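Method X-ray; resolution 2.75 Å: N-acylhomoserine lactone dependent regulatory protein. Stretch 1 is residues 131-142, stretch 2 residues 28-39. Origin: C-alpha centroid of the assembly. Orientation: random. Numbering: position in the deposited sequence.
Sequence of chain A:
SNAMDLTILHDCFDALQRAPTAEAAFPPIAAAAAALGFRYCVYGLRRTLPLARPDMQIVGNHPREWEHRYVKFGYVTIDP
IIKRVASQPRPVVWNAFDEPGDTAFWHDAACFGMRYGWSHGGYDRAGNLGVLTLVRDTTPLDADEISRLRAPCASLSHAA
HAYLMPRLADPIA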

# COMPACT_ATOMS: atom_id res chain seq x y z
N VAL A 131 7.47 -4.82 -6.54
CA VAL A 131 7.11 -6.05 -5.85
C VAL A 131 7.99 -6.16 -4.61
O VAL A 131 9.22 -6.24 -4.71
CB VAL A 131 7.29 -7.28 -6.75
CG1 VAL A 131 7.06 -8.55 -5.95
CG2 VAL A 131 6.34 -7.20 -7.93
N LEU A 132 7.35 -6.17 -3.44
CA LEU A 132 8.03 -6.48 -2.18
C LEU A 132 7.85 -7.96 -1.88
O LEU A 132 6.73 -8.47 -1.91
CB LEU A 132 7.48 -5.64 -1.03
CG LEU A 132 8.06 -6.01 0.35
CD1 LEU A 132 9.52 -5.58 0.47
CD2 LEU A 132 7.22 -5.41 1.47
N THR A 133 8.96 -8.64 -1.60
CA THR A 133 8.95 -10.07 -1.36
C THR A 133 9.65 -10.34 -0.03
O THR A 133 10.81 -9.96 0.15
CB THR A 133 9.63 -10.83 -2.50
OG1 THR A 133 8.87 -10.65 -3.70
CG2 THR A 133 9.72 -12.30 -2.19
N LEU A 134 8.93 -10.98 0.89
CA LEU A 134 9.47 -11.35 2.20
C LEU A 134 9.57 -12.87 2.26
O LEU A 134 8.55 -13.57 2.12
CB LEU A 134 8.57 -10.83 3.32
CG LEU A 134 8.24 -9.34 3.26
CD1 LEU A 134 7.33 -8.95 4.41
CD2 LEU A 134 9.51 -8.51 3.26
N VAL A 135 10.78 -13.38 2.46
CA VAL A 135 11.02 -14.82 2.40
C VAL A 135 11.69 -15.28 3.68
O VAL A 135 12.61 -14.63 4.19
CB VAL A 135 11.89 -15.20 1.18
CG1 VAL A 135 11.87 -16.70 0.97
CG2 VAL A 135 11.40 -14.48 -0.06
N ARG A 136 11.24 -16.42 4.20
CA ARG A 136 11.92 -17.15 5.26
C ARG A 136 12.39 -18.49 4.72
O ARG A 136 11.79 -19.06 3.80
CB ARG A 136 11.00 -17.35 6.47
CG ARG A 136 9.52 -17.34 6.15
CD ARG A 136 8.70 -17.20 7.42
NE ARG A 136 8.79 -18.40 8.24
CZ ARG A 136 8.42 -18.45 9.52
NH1 ARG A 136 7.95 -17.37 10.12
NH2 ARG A 136 8.52 -19.59 10.19
N ASP A 137 13.49 -18.99 5.28
CA ASP A 137 14.13 -20.21 4.81
C ASP A 137 13.89 -21.41 5.70
O ASP A 137 14.37 -22.50 5.39
CB ASP A 137 15.64 -19.98 4.66
CG ASP A 137 16.31 -19.61 5.97
OD1 ASP A 137 15.58 -19.28 6.94
OD2 ASP A 137 17.56 -19.62 6.04
N THR A 138 13.17 -21.25 6.81
CA THR A 138 13.08 -22.28 7.83
C THR A 138 11.76 -23.05 7.78
O THR A 138 11.75 -24.27 7.60
CB THR A 138 13.26 -21.65 9.22
OG1 THR A 138 12.48 -20.44 9.30
CG2 THR A 138 14.73 -21.34 9.47
N THR A 139 10.64 -22.34 7.95
CA THR A 139 9.32 -22.94 8.09
C THR A 139 8.30 -22.11 7.33
O THR A 139 8.32 -20.88 7.40
CB THR A 139 8.91 -23.04 9.56
OG1 THR A 139 9.93 -23.72 10.30
CG2 THR A 139 7.60 -23.80 9.71
N PRO A 140 7.40 -22.76 6.59
CA PRO A 140 6.25 -22.03 6.03
C PRO A 140 5.30 -21.61 7.14
O PRO A 140 5.15 -22.28 8.16
CB PRO A 140 5.60 -23.06 5.10
CG PRO A 140 6.05 -24.39 5.63
CD PRO A 140 7.43 -24.17 6.17
N LEU A 141 4.65 -20.46 6.94
CA LEU A 141 3.73 -19.94 7.94
C LEU A 141 2.42 -20.73 7.93
O LEU A 141 1.83 -20.96 6.87
CB LEU A 141 3.44 -18.46 7.69
CG LEU A 141 4.57 -17.46 7.93
CD1 LEU A 141 4.26 -16.12 7.30
CD2 LEU A 141 4.80 -17.30 9.42
N ASP A 142 1.98 -21.16 9.11
CA ASP A 142 0.63 -21.69 9.23
C ASP A 142 -0.38 -20.56 9.13
O ASP A 142 -0.06 -19.38 9.33
CB ASP A 142 0.45 -22.46 10.55
CG ASP A 142 0.80 -21.63 11.76
OD1 ASP A 142 1.99 -21.29 11.93
OD2 ASP A 142 -0.11 -21.32 12.57
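Stretch 2 (28-39) PIAAAAAALGFR

Stretch 2 enters as the last turns of a helix, P28 to A35, which approaches the strand 131-136 progressively: the CA atoms of L132 and I29 are 9.9 Å apart, those of R136 and F38 only 4.6 Å. Both chains thus advance in the same general sense. The helix closes in a Schellman motif, with F38 N bonded to A33 O (2.9 Å) and G37 N to A34 O (2.9 Å). G37 has a phi of 104°, where a CB would jam against the preceding carbonyl oxygen, so glycine suits the turn.

F38, which covers the most surface, follows at once in extended conformation. Its buried aromatic ring offers one face to L134, whose CB lies 3.7 Å from the ring centroid in a CH-pi contact; L141 CD1 reaches F38 CZ at 4.1 Å. L134 is the strand's main contributor: its CD2 also packs 3.7 Å from A33 CB, where alanine's small methyl lets the helix come close. Farther back, where the backbones lie wider apart, isoleucine takes the place of alanine on the helix side, and L132 CD1 meets I29 CG2 at 4.4 Å.

At the exposed end, R39 extends beside D137. Their salt bridge is long, D137 OD2 to R39 NH1 3.7 Å, and purely electrostatic, since the oxygen lies well out of the guanidinium plane. No hydrogen bond joins the stretches; apolar packing dominates.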

# COMPACT_ATOMS: atom_id res chain seq x y z
N PRO A 28 15.75 0.03 6.80
CA PRO A 28 14.60 -0.01 7.73
C PRO A 28 13.59 -1.08 7.38
O PRO A 28 13.10 -1.78 8.27
CB PRO A 28 14.00 1.40 7.61
CG PRO A 28 15.13 2.25 7.21
CD PRO A 28 15.95 1.40 6.28
N ILE A 29 13.25 -1.23 6.09
CA ILE A 29 12.25 -2.22 5.70
C ILE A 29 12.79 -3.63 5.90
O ILE A 29 12.06 -4.53 6.35
CB ILE A 29 11.81 -1.98 4.25
CG1 ILE A 29 11.23 -0.56 4.09
CG2 ILE A 29 10.78 -3.01 3.83
CD1 ILE A 29 10.91 -0.19 2.66
N ALA A 30 14.07 -3.85 5.59
CA ALA A 30 14.66 -5.17 5.79
C ALA A 30 14.79 -5.50 7.27
O ALA A 30 14.58 -6.65 7.67
CB ALA A 30 16.02 -5.24 5.09
N ALA A 31 15.13 -4.51 8.10
CA ALA A 31 15.23 -4.76 9.53
C ALA A 31 13.87 -5.10 10.13
O ALA A 31 13.77 -5.96 11.01
CB ALA A 31 15.84 -3.55 10.24
N ALA A 32 12.81 -4.44 9.65
CA ALA A 32 11.47 -4.76 10.14
C ALA A 32 11.04 -6.15 9.70
O ALA A 32 10.51 -6.93 10.51
CB ALA A 32 10.47 -3.71 9.66
N ALA A 33 11.27 -6.49 8.43
CA ALA A 33 10.93 -7.83 7.95
C ALA A 33 11.69 -8.90 8.73
O ALA A 33 11.11 -9.94 9.08
CB ALA A 33 11.22 -7.94 6.46
N ALA A 34 12.97 -8.67 9.01
CA ALA A 34 13.74 -9.62 9.80
C ALA A 34 13.13 -9.79 11.19
O ALA A 34 13.01 -10.92 11.68
CB ALA A 34 15.19 -9.16 9.92
N ALA A 35 12.72 -8.69 11.82
CA ALA A 35 12.11 -8.77 13.14
C ALA A 35 10.79 -9.53 13.10
O ALA A 35 10.38 -10.11 14.12
CB ALA A 35 11.90 -7.37 13.71
N LEU A 36 10.11 -9.54 11.96
CA LEU A 36 8.88 -10.30 11.79
C LEU A 36 9.12 -11.76 11.45
O LEU A 36 8.15 -12.51 11.27
CB LEU A 36 8.00 -9.65 10.71
CG LEU A 36 7.48 -8.25 11.00
CD1 LEU A 36 6.72 -7.70 9.80
CD2 LEU A 36 6.59 -8.27 12.23
N GLY A 37 10.38 -12.18 11.33
CA GLY A 37 10.71 -13.56 11.05
C GLY A 37 11.15 -13.86 9.64
O GLY A 37 11.43 -15.03 9.33
N PHE A 38 11.22 -12.86 8.76
CA PHE A 38 11.61 -13.07 7.37
C PHE A 38 13.11 -12.81 7.23
O PHE A 38 13.56 -11.67 7.35
CB PHE A 38 10.82 -12.16 6.44
CG PHE A 38 9.34 -12.38 6.48
CD1 PHE A 38 8.77 -13.45 5.81
CD2 PHE A 38 8.52 -11.53 7.20
CE1 PHE A 38 7.41 -13.66 5.84
CE2 PHE A 38 7.16 -11.73 7.24
CZ PHE A 38 6.60 -12.80 6.57
N ARG A 39 13.87 -13.87 6.97
CA ARG A 39 15.32 -13.72 6.84
C ARG A 39 15.68 -12.86 5.64
O ARG A 39 16.65 -12.09 5.69
CB ARG A 39 15.98 -15.09 6.72
CG ARG A 39 17.38 -15.03 6.16
CD ARG A 39 18.20 -16.23 6.54
NE ARG A 39 19.54 -16.14 5.98
CZ ARG A 39 20.57 -16.85 6.41
NH1 ARG A 39 20.41 -17.70 7.42
NH2 ARG A 39 21.76 -16.71 5.84